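Long-range contact in chain length determinant protein (PDB 4ZM5), which regulates the chain length of the lipopolysaccharide O antigen in Shigella flexneri, as a polysaccharide co-polymerase of the Wzz family: residues G93-L98 with P233-R238. The protein carries 1 engineered substitution. Numbering follows the deposited sequence.
Sequences GAQMKL and PTLPIR
This contact lies in the membrane-proximal alpha/beta base domain of the Wzz fold. The first turns of the long helix 91-159 pack here on the extended C-terminal segment 233-238. This segment follows the end strand 228-229 and, in the full-length protein, would lead on toward the second transmembrane helix. Q95 takes part in three of the four residue contacts. Its CG is anti to the backbone N (chi1 -179°), and the chain stays extended beyond it, so the side chain reaches across the loop backbone. Q95 CB lies 3.4 Å from T234 O. Q95 CG lies 3.5 Å from T234 O and 4.0 Å from P233 CB. At the tip, Q95 NE2 donates a hydrogen bond of 3.0 Å to P233 O. The bond is bent, with 148° at the hydrogen, and the donor sits 39° above the carbonyl plane. NE2 also comes close to L235 N, but both are donors and no bond joins them. On the other branch, Q95 OE1 lies 3.8 Å from the methyl L235 CD1. The Q95 and L235 side chains cross obliquely. T234 O has its own partner, S8 OG on strand 6-13, and T234 OG1 accepts from T9 N. The loop is thus bonded to strand 6-13 as well as to the helix. Further on, the backbone of L235 and I237 bonds to the N62 side chain of a second subunit, which ties this tail to the oligomer interface. One helical turn after Q95, the buried L98 adds an apolar touch, with L98 CD2 3.9 Å from P233 CB.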
loop_
_atom_site.group_PDB
_atom_site.type_symbol
_atom_site.label_atom_id
_atom_site.label_comp_id
_atom_site.label_asym_id
_atom_site.label_seq_id
_atom_site.Cartn_x
_atom_site.Cartn_y
_atom_site.Cartn_z
ATOM N N GLY B 93 9.890 30.359 -31.541
ATOM C CA GLY B 93 10.135 28.978 -31.937
ATOM C C GLY B 93 10.647 28.133 -30.800
ATOM O O GLY B 93 10.129 27.031 -30.569
ATOM N N ALA B 94 11.666 28.660 -30.076
ATOM C CA ALA B 94 12.272 28.027 -28.901
ATOM C C ALA B 94 11.205 27.727 -27.846
ATOM O O ALA B 94 11.158 26.602 -27.343
ATOM C CB ALA B 94 13.359 28.921 -28.308
ATOM N N GLN B 95 10.324 28.719 -27.548
ATOM C CA GLN B 95 9.251 28.597 -26.556
ATOM C C GLN B 95 8.232 27.563 -27.004
ATOM O O GLN B 95 7.887 26.672 -26.225
ATOM C CB GLN B 95 8.579 29.948 -26.301
ATOM C CG GLN B 95 7.460 29.887 -25.257
ATOM C CD GLN B 95 6.701 31.180 -25.185
ATOM O OE1 GLN B 95 6.053 31.609 -26.149
ATOM N NE2 GLN B 95 6.748 31.826 -24.033
ATOM N N MET B 96 7.771 27.685 -28.263
ATOM C CA MET B 96 6.805 26.806 -28.904
ATOM C C MET B 96 7.271 25.344 -28.848
ATOM O O MET B 96 6.521 24.475 -28.384
ATOM C CB MET B 96 6.641 27.248 -30.359
ATOM C CG MET B 96 5.355 26.836 -30.985
ATOM S SD MET B 96 5.420 27.011 -32.783
ATOM C CE MET B 96 5.790 28.817 -32.961
ATOM N N LYS B 97 8.520 25.087 -29.300
ATOM C CA LYS B 97 9.088 23.745 -29.345
ATOM C C LYS B 97 9.270 23.171 -27.940
ATOM O O LYS B 97 8.970 21.991 -27.741
ATOM C CB LYS B 97 10.395 23.709 -30.149
ATOM C CG LYS B 97 10.174 23.925 -31.649
ATOM C CD LYS B 97 11.183 23.206 -32.522
ATOM C CE LYS B 97 10.957 23.512 -33.984
ATOM N NZ LYS B 97 11.758 22.637 -34.885
ATOM N N LEU B 98 9.671 24.011 -26.947
ATOM C CA LEU B 98 9.805 23.523 -25.572
ATOM C C LEU B 98 8.447 23.039 -25.037
ATOM O O LEU B 98 8.367 21.894 -24.583
ATOM C CB LEU B 98 10.441 24.543 -24.609
ATOM C CG LEU B 98 10.677 24.016 -23.169
ATOM C CD1 LEU B 98 11.492 22.715 -23.170
ATOM C CD2 LEU B 98 11.308 25.050 -22.298
ATOM N N PRO B 233 7.244 27.565 -20.129
ATOM C CA PRO B 233 8.339 27.953 -21.055
ATOM C C PRO B 233 8.397 29.460 -21.318
ATOM O O PRO B 233 7.381 30.093 -21.635
ATOM C CB PRO B 233 8.036 27.173 -22.341
ATOM C CG PRO B 233 7.262 26.011 -21.887
ATOM C CD PRO B 233 6.427 26.480 -20.716
ATOM N N THR B 234 9.588 30.039 -21.095
ATOM C CA THR B 234 9.819 31.469 -21.275
ATOM C C THR B 234 9.935 31.850 -22.734
ATOM O O THR B 234 10.282 31.023 -23.575
ATOM C CB THR B 234 11.097 31.943 -20.565
ATOM O OG1 THR B 234 12.242 31.277 -21.101
ATOM C CG2 THR B 234 11.025 31.832 -19.061
ATOM N N LEU B 235 9.668 33.128 -23.013
ATOM C CA LEU B 235 9.877 33.755 -24.295
ATOM C C LEU B 235 11.181 34.560 -24.139
ATOM O O LEU B 235 11.158 35.584 -23.438
ATOM C CB LEU B 235 8.667 34.638 -24.685
ATOM C CG LEU B 235 8.713 35.296 -26.064
ATOM C CD1 LEU B 235 8.519 34.280 -27.164
ATOM C CD2 LEU B 235 7.659 36.352 -26.173
ATOM N N PRO B 236 12.346 34.057 -24.646
ATOM C CA PRO B 236 13.602 34.802 -24.447
ATOM C C PRO B 236 13.542 36.192 -25.104
ATOM O O PRO B 236 13.108 36.328 -26.252
ATOM C CB PRO B 236 14.673 33.896 -25.071
ATOM C CG PRO B 236 13.943 32.971 -25.963
ATOM C CD PRO B 236 12.568 32.809 -25.406
ATOM N N ILE B 237 13.920 37.232 -24.344
ATOM C CA ILE B 237 13.875 38.622 -24.769
ATOM C C ILE B 237 15.073 38.917 -25.694
ATOM O O ILE B 237 14.981 39.805 -26.541
ATOM C CB ILE B 237 13.806 39.545 -23.511
ATOM C CG1 ILE B 237 13.163 40.907 -23.822
ATOM C CG2 ILE B 237 15.149 39.677 -22.763
ATOM C CD1 ILE B 237 12.598 41.666 -22.584
ATOM N N ARG B 238 16.168 38.138 -25.565
ATOM C CA ARG B 238 17.385 38.296 -26.354
ATOM C C ARG B 238 18.078 36.931 -26.559
ATOM O O ARG B 238 17.797 35.972 -25.829
ATOM C CB ARG B 238 18.331 39.335 -25.717
ATOM C CG ARG B 238 19.024 38.881 -24.457
ATOM C CD ARG B 238 19.819 39.993 -23.784
ATOM N NE ARG B 238 19.000 41.074 -23.216
ATOM C CZ ARG B 238 18.317 41.005 -22.071
ATOM N NH1 ARG B 238 18.272 39.867 -21.378
ATOM N NH2 ARG B 238 17.619 42.051 -21.647
#